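Local structure of thermophilic dibenzothiophene desulfurization enzyme C (Paenibacillus sp. A11-2, 5XDC) at residues B[15-20]-B[70-75]; B[22-27]-B[46-51]; B[248-253]-B[318-323]; B[255-260]-B[311-316]. The protein probably catalyses the flavin-dependent oxidation of dibenzothiophene to its 5-oxide and 5,5-dioxide, using FMNH2 and oxygen, in thermophilic desulfurization. All coordinates share one frame; numbering follows the deposited sequence. Where two conformers were deposited one is given.

Contact 1: residues B[15-20]-B[70-75]; sequences HRALDV and WPTVYE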
# COMPACT_ATOMS: atom_id res chain seq x y z
N HIS B 15 -16.21 -8.64 -34.77
CA HIS B 15 -16.67 -8.05 -33.52
C HIS B 15 -18.14 -8.33 -33.22
O HIS B 15 -18.69 -7.71 -32.31
CB HIS B 15 -16.42 -6.54 -33.55
N ARG B 16 -18.78 -9.23 -33.96
CA ARG B 16 -20.22 -9.41 -33.81
C ARG B 16 -20.56 -9.92 -32.41
O ARG B 16 -21.43 -9.37 -31.73
CB ARG B 16 -20.76 -10.37 -34.87
N ALA B 17 -19.88 -10.98 -31.97
CA ALA B 17 -20.18 -11.55 -30.66
C ALA B 17 -20.00 -10.52 -29.55
O ALA B 17 -20.84 -10.40 -28.65
CB ALA B 17 -19.30 -12.77 -30.40
N LEU B 18 -18.91 -9.76 -29.61
CA LEU B 18 -18.67 -8.75 -28.58
C LEU B 18 -19.70 -7.64 -28.63
O LEU B 18 -20.08 -7.12 -27.58
CB LEU B 18 -17.25 -8.19 -28.73
CG LEU B 18 -16.14 -9.22 -28.54
CD1 LEU B 18 -14.79 -8.57 -28.79
CD2 LEU B 18 -16.18 -9.84 -27.14
N ASP B 19 -20.19 -7.27 -29.82
CA ASP B 19 -21.29 -6.32 -29.90
C ASP B 19 -22.54 -6.86 -29.21
O ASP B 19 -23.25 -6.13 -28.52
CB ASP B 19 -21.61 -5.99 -31.35
CG ASP B 19 -20.50 -5.23 -32.05
OD1 ASP B 19 -19.59 -4.73 -31.35
OD2 ASP B 19 -20.55 -5.12 -33.29
N VAL B 20 -22.84 -8.14 -29.41
CA VAL B 20 -24.01 -8.74 -28.77
C VAL B 20 -23.87 -8.68 -27.26
O VAL B 20 -24.81 -8.34 -26.55
CB VAL B 20 -24.22 -10.18 -29.27
CG1 VAL B 20 -25.31 -10.89 -28.46
CG2 VAL B 20 -24.60 -10.15 -30.75
N TRP B 70 -11.43 -18.37 -26.95
CA TRP B 70 -11.40 -17.97 -25.54
C TRP B 70 -11.16 -16.47 -25.37
O TRP B 70 -11.84 -15.86 -24.52
CB TRP B 70 -10.35 -18.80 -24.80
CG TRP B 70 -10.87 -20.13 -24.37
CD1 TRP B 70 -10.55 -21.35 -24.88
CD2 TRP B 70 -11.80 -20.38 -23.31
NE1 TRP B 70 -11.21 -22.34 -24.20
CE2 TRP B 70 -12.00 -21.77 -23.24
CE3 TRP B 70 -12.49 -19.55 -22.42
CZ2 TRP B 70 -12.84 -22.35 -22.30
CZ3 TRP B 70 -13.33 -20.13 -21.49
CH2 TRP B 70 -13.51 -21.52 -21.45
N PRO B 71 -10.26 -15.81 -26.11
CA PRO B 71 -10.18 -14.34 -26.00
C PRO B 71 -11.53 -13.63 -26.13
O PRO B 71 -11.83 -12.72 -25.35
CB PRO B 71 -9.21 -13.98 -27.14
CG PRO B 71 -8.28 -15.13 -27.18
CD PRO B 71 -9.15 -16.35 -26.91
N THR B 72 -12.37 -14.04 -27.08
CA THR B 72 -13.70 -13.46 -27.22
C THR B 72 -14.57 -13.76 -26.01
O THR B 72 -15.28 -12.88 -25.51
CB THR B 72 -14.35 -13.98 -28.50
OG1 THR B 72 -13.56 -13.56 -29.62
CG2 THR B 72 -15.76 -13.45 -28.65
N VAL B 73 -14.57 -15.01 -25.55
CA VAL B 73 -15.33 -15.39 -24.37
C VAL B 73 -14.93 -14.54 -23.17
O VAL B 73 -15.78 -13.97 -22.48
CB VAL B 73 -15.13 -16.89 -24.07
CG1 VAL B 73 -15.78 -17.26 -22.75
CG2 VAL B 73 -15.70 -17.75 -25.21
N TYR B 74 -13.63 -14.45 -22.91
CA TYR B 74 -13.16 -13.69 -21.75
C TYR B 74 -13.57 -12.22 -21.84
O TYR B 74 -13.97 -11.62 -20.83
CB TYR B 74 -11.64 -13.84 -21.62
CG TYR B 74 -11.17 -15.17 -21.09
CD1 TYR B 74 -11.57 -15.62 -19.83
CD2 TYR B 74 -10.32 -15.99 -21.83
CE1 TYR B 74 -11.14 -16.84 -19.33
CE2 TYR B 74 -9.87 -17.20 -21.34
CZ TYR B 74 -10.28 -17.62 -20.08
OH TYR B 74 -9.84 -18.82 -19.59
N GLU B 75 -13.44 -11.61 -23.02
CA GLU B 75 -13.83 -10.21 -23.17
C GLU B 75 -15.32 -10.04 -22.92
O GLU B 75 -15.75 -9.07 -22.27
CB GLU B 75 -13.43 -9.70 -24.56
CG GLU B 75 -13.74 -8.23 -24.77
CD GLU B 75 -13.08 -7.63 -26.02
OE1 GLU B 75 -13.38 -6.46 -26.32
OE2 GLU B 75 -12.28 -8.32 -26.70

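Contact 2: residues B[22-27]-B[46-51]; sequences TELAKT and RDAIRR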
# COMPACT_ATOMS: atom_id res chain seq x y z
N THR B 22 -22.04 -6.58 -25.52
CA THR B 22 -22.14 -5.18 -25.12
C THR B 22 -23.59 -4.74 -25.02
O THR B 22 -23.98 -4.05 -24.06
CB THR B 22 -21.36 -4.30 -26.09
OG1 THR B 22 -19.96 -4.56 -25.96
CG2 THR B 22 -21.60 -2.81 -25.83
N GLU B 23 -24.41 -5.13 -26.00
CA GLU B 23 -25.83 -4.76 -25.96
C GLU B 23 -26.53 -5.45 -24.80
O GLU B 23 -27.35 -4.83 -24.11
CB GLU B 23 -26.51 -5.10 -27.28
CG GLU B 23 -27.98 -4.70 -27.34
CD GLU B 23 -28.22 -3.25 -26.93
OE1 GLU B 23 -28.95 -3.02 -25.94
OE2 GLU B 23 -27.66 -2.35 -27.59
N LEU B 24 -26.23 -6.73 -24.56
CA LEU B 24 -26.80 -7.41 -23.39
C LEU B 24 -26.45 -6.65 -22.11
O LEU B 24 -27.32 -6.37 -21.28
CB LEU B 24 -26.29 -8.85 -23.31
CG LEU B 24 -26.93 -9.87 -24.26
CD1 LEU B 24 -26.11 -11.13 -24.25
CD2 LEU B 24 -28.36 -10.17 -23.84
N ALA B 25 -25.17 -6.30 -21.95
CA ALA B 25 -24.72 -5.60 -20.75
C ALA B 25 -25.43 -4.26 -20.58
O ALA B 25 -25.80 -3.87 -19.46
CB ALA B 25 -23.21 -5.40 -20.82
N LYS B 26 -25.62 -3.53 -21.68
CA LYS B 26 -26.40 -2.30 -21.67
C LYS B 26 -27.77 -2.52 -21.05
O LYS B 26 -28.20 -1.76 -20.17
CB LYS B 26 -26.52 -1.78 -23.10
CG LYS B 26 -26.87 -0.32 -23.25
CD LYS B 26 -26.52 0.21 -24.66
CE LYS B 26 -25.06 -0.10 -25.04
NZ LYS B 26 -24.46 0.79 -26.08
N THR B 27 -28.49 -3.55 -21.49
CA THR B 27 -29.82 -3.79 -20.94
C THR B 27 -29.74 -4.19 -19.47
O THR B 27 -30.59 -3.78 -18.67
CB THR B 27 -30.55 -4.87 -21.75
OG1 THR B 27 -29.96 -6.16 -21.54
CG2 THR B 27 -30.52 -4.55 -23.24
N ARG B 46 -31.33 -14.42 -17.94
CA ARG B 46 -30.79 -15.69 -18.42
C ARG B 46 -31.41 -16.05 -19.77
O ARG B 46 -30.71 -16.54 -20.66
CB ARG B 46 -31.04 -16.79 -17.38
CG ARG B 46 -30.20 -16.63 -16.09
CD ARG B 46 -30.60 -17.64 -15.04
NE ARG B 46 -30.45 -19.01 -15.53
CZ ARG B 46 -29.32 -19.71 -15.49
NH1 ARG B 46 -28.22 -19.19 -14.94
NH2 ARG B 46 -29.26 -20.93 -15.99
N ASP B 47 -32.70 -15.80 -19.95
CA ASP B 47 -33.32 -16.10 -21.24
C ASP B 47 -32.82 -15.15 -22.34
O ASP B 47 -32.66 -15.57 -23.49
CB ASP B 47 -34.85 -16.03 -21.13
CG ASP B 47 -35.45 -17.23 -20.39
OD1 ASP B 47 -34.76 -18.24 -20.19
OD2 ASP B 47 -36.65 -17.15 -20.02
N ALA B 48 -32.55 -13.89 -22.01
CA ALA B 48 -31.94 -13.00 -23.00
C ALA B 48 -30.58 -13.54 -23.43
O ALA B 48 -30.22 -13.46 -24.62
CB ALA B 48 -31.81 -11.59 -22.44
N ILE B 49 -29.80 -14.07 -22.50
CA ILE B 49 -28.52 -14.68 -22.87
C ILE B 49 -28.76 -15.90 -23.76
O ILE B 49 -28.03 -16.13 -24.73
CB ILE B 49 -27.72 -15.03 -21.60
CG1 ILE B 49 -27.29 -13.74 -20.90
CG2 ILE B 49 -26.52 -15.90 -21.96
CD1 ILE B 49 -26.61 -13.96 -19.56
N ARG B 50 -29.79 -16.69 -23.45
CA ARG B 50 -30.13 -17.84 -24.28
C ARG B 50 -30.43 -17.41 -25.71
O ARG B 50 -29.92 -18.01 -26.66
CB ARG B 50 -31.32 -18.58 -23.68
CG ARG B 50 -31.01 -19.47 -22.49
CD ARG B 50 -32.22 -20.34 -22.13
NE ARG B 50 -31.92 -21.29 -21.06
CZ ARG B 50 -32.09 -21.07 -19.75
NH1 ARG B 50 -32.57 -19.91 -19.31
NH2 ARG B 50 -31.77 -22.00 -18.87
N ARG B 51 -31.26 -16.38 -25.87
CA ARG B 51 -31.65 -15.92 -27.21
C ARG B 51 -30.48 -15.33 -27.99
O ARG B 51 -30.51 -15.33 -29.22
CB ARG B 51 -32.77 -14.88 -27.11
CG ARG B 51 -34.09 -15.41 -26.59
CD ARG B 51 -35.22 -14.40 -26.74
NE ARG B 51 -34.96 -13.13 -26.06
CZ ARG B 51 -35.28 -12.86 -24.80
NH1 ARG B 51 -35.84 -13.79 -24.03
NH2 ARG B 51 -35.02 -11.66 -24.29

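Contact 3: residues B[248-253]-B[318-323]; sequences TPITQL and LRVQEL. With SO4 (sulfate ion), chain K.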
# COMPACT_ATOMS: atom_id res chain seq x y z
N THR B 248 -8.51 -25.85 -14.70
CA THR B 248 -8.30 -24.91 -13.60
C THR B 248 -7.77 -23.58 -14.08
O THR B 248 -8.37 -22.55 -13.73
CB THR B 248 -7.38 -25.53 -12.55
OG1 THR B 248 -7.67 -26.92 -12.42
CG2 THR B 248 -7.58 -24.83 -11.19
N PRO B 249 -6.68 -23.49 -14.86
CA PRO B 249 -6.27 -22.16 -15.34
C PRO B 249 -7.35 -21.48 -16.15
O PRO B 249 -7.55 -20.27 -15.99
CB PRO B 249 -5.01 -22.44 -16.17
CG PRO B 249 -4.99 -23.93 -16.37
CD PRO B 249 -5.69 -24.53 -15.21
N ILE B 250 -8.09 -22.21 -16.99
CA ILE B 250 -9.19 -21.61 -17.74
C ILE B 250 -10.18 -20.96 -16.78
O ILE B 250 -10.63 -19.82 -16.99
CB ILE B 250 -9.90 -22.66 -18.61
CG1 ILE B 250 -8.99 -23.03 -19.79
CG2 ILE B 250 -11.24 -22.16 -19.11
CD1 ILE B 250 -9.48 -24.25 -20.56
N THR B 251 -10.56 -21.69 -15.75
CA THR B 251 -11.60 -21.24 -14.84
C THR B 251 -11.09 -20.10 -13.96
O THR B 251 -11.82 -19.14 -13.70
CB THR B 251 -12.08 -22.42 -14.00
OG1 THR B 251 -12.70 -23.39 -14.86
CG2 THR B 251 -13.12 -21.99 -12.95
N GLN B 252 -9.85 -20.20 -13.50
CA GLN B 252 -9.28 -19.13 -12.69
C GLN B 252 -9.12 -17.85 -13.51
O GLN B 252 -9.23 -16.75 -12.96
CB GLN B 252 -7.95 -19.61 -12.10
CG GLN B 252 -8.14 -20.67 -11.05
CD GLN B 252 -8.57 -20.08 -9.71
OE1 GLN B 252 -8.11 -19.01 -9.33
NE2 GLN B 252 -9.45 -20.77 -9.00
N LEU B 253 -8.92 -17.96 -14.82
CA LEU B 253 -8.90 -16.76 -15.66
C LEU B 253 -10.30 -16.23 -15.94
O LEU B 253 -10.46 -15.01 -16.15
CB LEU B 253 -8.15 -17.03 -16.97
CG LEU B 253 -7.74 -15.78 -17.75
CD1 LEU B 253 -6.76 -14.94 -16.99
CD2 LEU B 253 -7.12 -16.17 -19.09
N LEU B 318 -4.90 -15.34 -24.90
CA LEU B 318 -4.39 -15.90 -26.15
C LEU B 318 -3.67 -17.22 -25.91
O LEU B 318 -3.77 -18.15 -26.73
CB LEU B 318 -3.46 -14.88 -26.82
CG LEU B 318 -4.15 -13.67 -27.43
CD1 LEU B 318 -3.12 -12.61 -27.79
CD2 LEU B 318 -4.96 -14.08 -28.64
N ARG B 319 -2.96 -17.34 -24.80
CA ARG B 319 -2.26 -18.58 -24.49
C ARG B 319 -3.25 -19.69 -24.13
O ARG B 319 -3.04 -20.85 -24.49
CB ARG B 319 -1.27 -18.34 -23.36
CG ARG B 319 -0.44 -19.54 -23.00
CD ARG B 319 0.31 -20.11 -24.21
NE ARG B 319 1.24 -21.15 -23.79
CZ ARG B 319 2.01 -21.86 -24.61
NH1 ARG B 319 1.97 -21.64 -25.91
NH2 ARG B 319 2.83 -22.77 -24.12
N VAL B 320 -4.32 -19.36 -23.40
CA VAL B 320 -5.37 -20.35 -23.16
C VAL B 320 -5.84 -20.94 -24.49
O VAL B 320 -5.99 -22.16 -24.64
CB VAL B 320 -6.54 -19.72 -22.40
CG1 VAL B 320 -7.76 -20.66 -22.42
CG2 VAL B 320 -6.14 -19.38 -20.97
N GLN B 321 -6.12 -20.07 -25.46
CA GLN B 321 -6.63 -20.53 -26.75
C GLN B 321 -5.60 -21.42 -27.44
O GLN B 321 -5.96 -22.46 -28.01
CB GLN B 321 -6.99 -19.34 -27.63
CG GLN B 321 -7.56 -19.73 -29.00
CD GLN B 321 -8.88 -20.47 -28.89
OE1 GLN B 321 -9.64 -20.27 -27.94
NE2 GLN B 321 -9.15 -21.34 -29.85
N GLU B 322 -4.33 -21.04 -27.40
CA GLU B 322 -3.30 -21.84 -28.06
C GLU B 322 -3.27 -23.26 -27.50
O GLU B 322 -3.26 -24.24 -28.25
CB GLU B 322 -1.92 -21.18 -27.92
CG GLU B 322 -0.77 -21.99 -28.52
CD GLU B 322 -0.70 -21.90 -30.04
OE1 GLU B 322 -1.63 -21.32 -30.64
OE2 GLU B 322 0.29 -22.40 -30.62
N LEU B 323 -3.29 -23.40 -26.17
CA LEU B 323 -3.20 -24.73 -25.58
C LEU B 323 -4.52 -25.49 -25.70
O LEU B 323 -4.51 -26.72 -25.75
CB LEU B 323 -2.77 -24.63 -24.12
CG LEU B 323 -1.36 -24.06 -23.89
CD1 LEU B 323 -1.02 -24.10 -22.44
CD2 LEU B 323 -0.29 -24.81 -24.70
S SO4 K . 4.84 -24.15 -27.11
O1 SO4 K . 6.11 -23.58 -27.57
O2 SO4 K . 3.74 -23.27 -27.51
O3 SO4 K . 4.64 -25.46 -27.73
O4 SO4 K . 4.92 -24.32 -25.66

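Contact 4: residues B[255-260]-B[311-316]; sequences FTHLYL and AGAREV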
# COMPACT_ATOMS: atom_id res chain seq x y z
N PHE B 255 -12.55 -16.16 -13.53
CA PHE B 255 -12.72 -15.36 -12.33
C PHE B 255 -11.98 -14.03 -12.47
O PHE B 255 -12.49 -12.97 -12.08
CB PHE B 255 -12.21 -16.12 -11.11
CG PHE B 255 -12.90 -17.44 -10.85
CD1 PHE B 255 -14.15 -17.70 -11.36
CD2 PHE B 255 -12.29 -18.41 -10.05
CE1 PHE B 255 -14.79 -18.91 -11.10
CE2 PHE B 255 -12.93 -19.62 -9.79
CZ PHE B 255 -14.18 -19.86 -10.32
N THR B 256 -10.75 -14.08 -13.00
CA THR B 256 -9.96 -12.88 -13.20
C THR B 256 -10.72 -11.84 -14.01
O THR B 256 -10.71 -10.65 -13.68
CB THR B 256 -8.64 -13.24 -13.89
OG1 THR B 256 -7.89 -14.13 -13.07
CG2 THR B 256 -7.79 -12.00 -14.14
N HIS B 257 -11.39 -12.28 -15.08
CA HIS B 257 -12.15 -11.35 -15.90
C HIS B 257 -13.43 -10.86 -15.22
O HIS B 257 -13.90 -9.76 -15.53
CB HIS B 257 -12.44 -12.02 -17.24
CG HIS B 257 -11.26 -12.02 -18.15
ND1 HIS B 257 -10.25 -12.96 -18.07
CD2 HIS B 257 -10.89 -11.16 -19.13
CE1 HIS B 257 -9.32 -12.68 -18.97
NE2 HIS B 257 -9.68 -11.60 -19.63
N LEU B 258 -14.01 -11.63 -14.29
CA LEU B 258 -15.08 -11.08 -13.46
C LEU B 258 -14.56 -9.90 -12.67
O LEU B 258 -15.21 -8.85 -12.60
CB LEU B 258 -15.61 -12.14 -12.50
CG LEU B 258 -16.30 -13.37 -13.10
CD1 LEU B 258 -16.77 -14.28 -12.00
CD2 LEU B 258 -17.47 -12.95 -14.00
N TYR B 259 -13.37 -10.04 -12.08
CA TYR B 259 -12.81 -8.99 -11.24
C TYR B 259 -12.42 -7.77 -12.06
O TYR B 259 -12.69 -6.63 -11.66
CB TYR B 259 -11.63 -9.52 -10.43
CG TYR B 259 -11.93 -10.80 -9.68
CD1 TYR B 259 -13.22 -11.14 -9.31
CD2 TYR B 259 -10.91 -11.66 -9.35
CE1 TYR B 259 -13.48 -12.33 -8.67
CE2 TYR B 259 -11.17 -12.86 -8.71
CZ TYR B 259 -12.47 -13.19 -8.38
OH TYR B 259 -12.69 -14.38 -7.75
N LEU B 260 -11.81 -7.98 -13.23
CA LEU B 260 -11.50 -6.84 -14.10
C LEU B 260 -12.77 -6.16 -14.60
O LEU B 260 -12.82 -4.93 -14.71
CB LEU B 260 -10.65 -7.30 -15.28
CG LEU B 260 -9.29 -7.87 -14.91
CD1 LEU B 260 -8.62 -8.44 -16.16
CD2 LEU B 260 -8.40 -6.79 -14.31
N ALA B 311 -4.58 -5.32 -20.23
CA ALA B 311 -3.68 -5.65 -21.33
C ALA B 311 -2.95 -6.94 -21.05
O ALA B 311 -2.75 -7.77 -21.96
CB ALA B 311 -2.69 -4.50 -21.57
N GLY B 312 -2.56 -7.16 -19.79
CA GLY B 312 -1.92 -8.41 -19.43
C GLY B 312 -2.85 -9.60 -19.53
O GLY B 312 -2.44 -10.69 -19.94
N ALA B 313 -4.11 -9.42 -19.14
CA ALA B 313 -5.07 -10.52 -19.20
C ALA B 313 -5.28 -10.97 -20.63
O ALA B 313 -5.46 -12.17 -20.89
CB ALA B 313 -6.39 -10.11 -18.56
N ARG B 314 -5.30 -10.04 -21.58
CA ARG B 314 -5.48 -10.40 -22.98
C ARG B 314 -4.39 -11.36 -23.43
O ARG B 314 -4.65 -12.33 -24.15
CB ARG B 314 -5.52 -9.15 -23.86
CG ARG B 314 -6.85 -8.43 -23.84
CD ARG B 314 -6.93 -7.29 -24.84
NE ARG B 314 -6.19 -6.10 -24.41
CZ ARG B 314 -6.66 -5.16 -23.60
NH1 ARG B 314 -7.89 -5.26 -23.10
NH2 ARG B 314 -5.91 -4.11 -23.30
N GLU B 315 -3.16 -11.14 -22.97
CA GLU B 315 -2.07 -12.02 -23.38
C GLU B 315 -2.27 -13.43 -22.84
O GLU B 315 -2.04 -14.41 -23.56
CB GLU B 315 -0.72 -11.47 -22.92
CG GLU B 315 0.42 -12.42 -23.24
CD GLU B 315 1.78 -11.81 -23.02
OE1 GLU B 315 2.21 -11.01 -23.88
OE2 GLU B 315 2.40 -12.14 -22.00
N VAL B 316 -2.70 -13.56 -21.59
CA VAL B 316 -2.89 -14.89 -21.02
C VAL B 316 -4.04 -15.60 -21.74
O VAL B 316 -4.00 -16.82 -21.95
CB VAL B 316 -3.13 -14.81 -19.50
CG1 VAL B 316 -3.19 -16.17 -18.89
CG2 VAL B 316 -1.99 -14.03 -18.84

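Contact 1: residues B[15-20]-B[70-75]
In the all-helical N-terminal domain of this acyl-CoA dehydrogenase-like fold, L18 and A17, in the first turn of helix 16-38, pack on T72 and E75, in the first turns of helix 70-83. The two short axes run nearly parallel, 14° between their N-to-C directions, and come within 9.8 Å. L18 does most of the touching and splits its two methyls between different partners. L18 CD2 lies 3.6 Å from the carbonyl oxygen O of T72 and also meets the CG2 methyl of that threonine. L18 CD1 sits against the carboxylate end of E75, 3.3 Å from E75 OE2. E75 reaches this place because CG stands anti to its backbone N (chi1 -177°) and the chain stays extended beyond it; it crosses the leucine at about a right angle, with CB and CG laid on CD2. On T72 the chi1 of -63° sends CG2 toward helix 16-38, where it touches both L18 CD2 and A17 CB, the latter 4.0 Å from T72 CG2. The same torsion leaves OG1 to hydrogen-bond with E68, so this threonine turns a methyl to helix 16-38 and its hydroxyl to E68, just ahead of its own helix. The joint is a surface one, made by van der Waals contact, and E75 is an exposed residue. A17 also touches L57 in a loop. On helix 70-83, W70 and Y74 pack instead against helices 247-276 and 293-324, while V73 meets F95 of helix 85-104.

Contact 2: residues B[22-27]-B[46-51]
Helices 16-38 and 43-52 come together where the CA atoms of L24 and I49 stand 7.5 Å apart, the closest pair of the two segments. L24 carries the contact from helix 16-38. Its chi1 of -77° sets CG beside the backbone N, and chi2 near 168° extends the branch so that both methyls face helix 43-52. L24 CD2 touches A48 twice, lying 3.9 Å from A48 O and 4.0 Å from A48 CB. L24 CD1 takes the other neighbour, at 4.4 Å from I49 CG1, a looser approach. The small alanine thus meets the leucine with its methyl and its backbone, while the larger isoleucine grazes it and also packs on L55, F123 and F91.

The polar groups bond within their own helix or to residues outside the pair. T27 OG1 donates to the carbonyl O of L24, three residues earlier, at 2.7 Å, tilted 16° from the carbonyl plane. Within helix 43-52, R50 NH1 and D47 OD1 form a salt bridge of 2.9 Å whose hydrogen bond is weak in angle; K43 also pairs with D47, and D164 and D166 hold R50 as well, so the charges form a small network.

Such apolar packing of consecutive helices, joined by a short connection, belongs to the N-terminal helical domain of the acyl-CoA dehydrogenase fold; I49 lies about 11 Å, side chain to side chain, from the FMN-binding residue Y93.

Contact 3: residues B[248-253]-B[318-323]
V320 holds CG1 anti to its backbone N (chi1 168°), which spreads its two methyls toward different residues of helix 247-276. V320 CG1 meets I250 CG1 at 3.7 Å, and V320 CG2 meets L253 CD2 at 3.8 Å. I250 presents CG1 because its chi1 is -72°, while L253 has CG anti to the backbone N and slides past the valine in the opposite direction. One valine is therefore received by two residues almost a turn apart, in a buried apolar joint centred where the CA atoms of I250 and V320 are 6.7 Å apart.

One residue before the valine, R319 points off to a sulfate ion, probably from the crystallisation liquor. Bent at chi2, its side chain brings the guanidinium edge to the anion, with the sulfur in its plane. R319 NH1 donates to O2 of the sulfate at 2.9 Å, nearly straight (174°), and R319 NH2 donates to O4 at 3.0 Å. L323 CD2 lies over the centre of one guanidinium face, 3.7 Å above it, which would limit its tilting. R326 and Q333 also hydrogen-bond to the ion.

Helix 70-83 closes one flank of the joint: W70 packs on both I250 and V320, and Y74 sits on L253. W324 of helix 293-324 also touches I250, and helix 331-363 covers P249 and Q252 through R334, M338 and V341.

Contact 4: residues B[255-260]-B[311-316]
Apolar contact comes first: A313, facing helix 247-276, sets its CB against L260 CD1 at 3.7 Å. L260 reaches over with CG beside its own backbone N (chi1 -63°) and chi2 extended. The CA atoms of H257 and A313, 7.9 Å apart, mark the nearest approach of the two backbones, and the A313 methyl is met there by side chains reaching from helix 247-276.

Ring contact comes second. The imidazole of H257 leans on A313 CB, with H257 NE2 at 3.8 Å and CE1 at 3.9 Å, meeting it obliquely. The alanine methyl is thus touched by both a leucine branch and a histidine ring, three residues apart on helix 247-276. ND1 of H257 hydrogen-bonds to the carbonyl of L253, one turn earlier, and the ring stacks with Y74 of helix 70-83; together these should restrain its rotation.

Charged groups lie apart from this joint. R314 pairs with E315 of a neighbouring subunit, E315 pairs likewise with R314 of that subunit, and A311 packs on its E315.

Close helix-to-helix packing around a small residue fits the C-terminal helical bundle of the acyl-CoA dehydrogenase fold, in which helix 293-324 also meets a neighbouring subunit. In the same segment as H257, F255 meets the indole-pocket residues H385 and H388 and the FMN-binding residue Y93, so this stretch of helix 247-276 borders the indole pocket and the flavin site.

How the contacts relate
Contacts 3 and 4 join the same pair, helices 247-276 and 293-324, at centres 10 Å apart, and L253 CD2 meets V316 CG1 between them at 3.9 Å. Helix 70-83 ties contact 1 to both: Y74 OH hydrogen-bonds to the carbonyl O of I250 at 2.9 Å, W70 N to Q321 OE1 at 2.8 Å, and contact 1 also touches contact 4 through Y74. Contact 2 continues along helix 16-38 from contact 1, 13 Å between centres, and is nested within its loop; it touches neither contact 3 nor contact 4. I49, I250 and H257, of contacts 2, 3 and 4, each lie about 11 Å, side chain to side chain, from FMN-binding Y93.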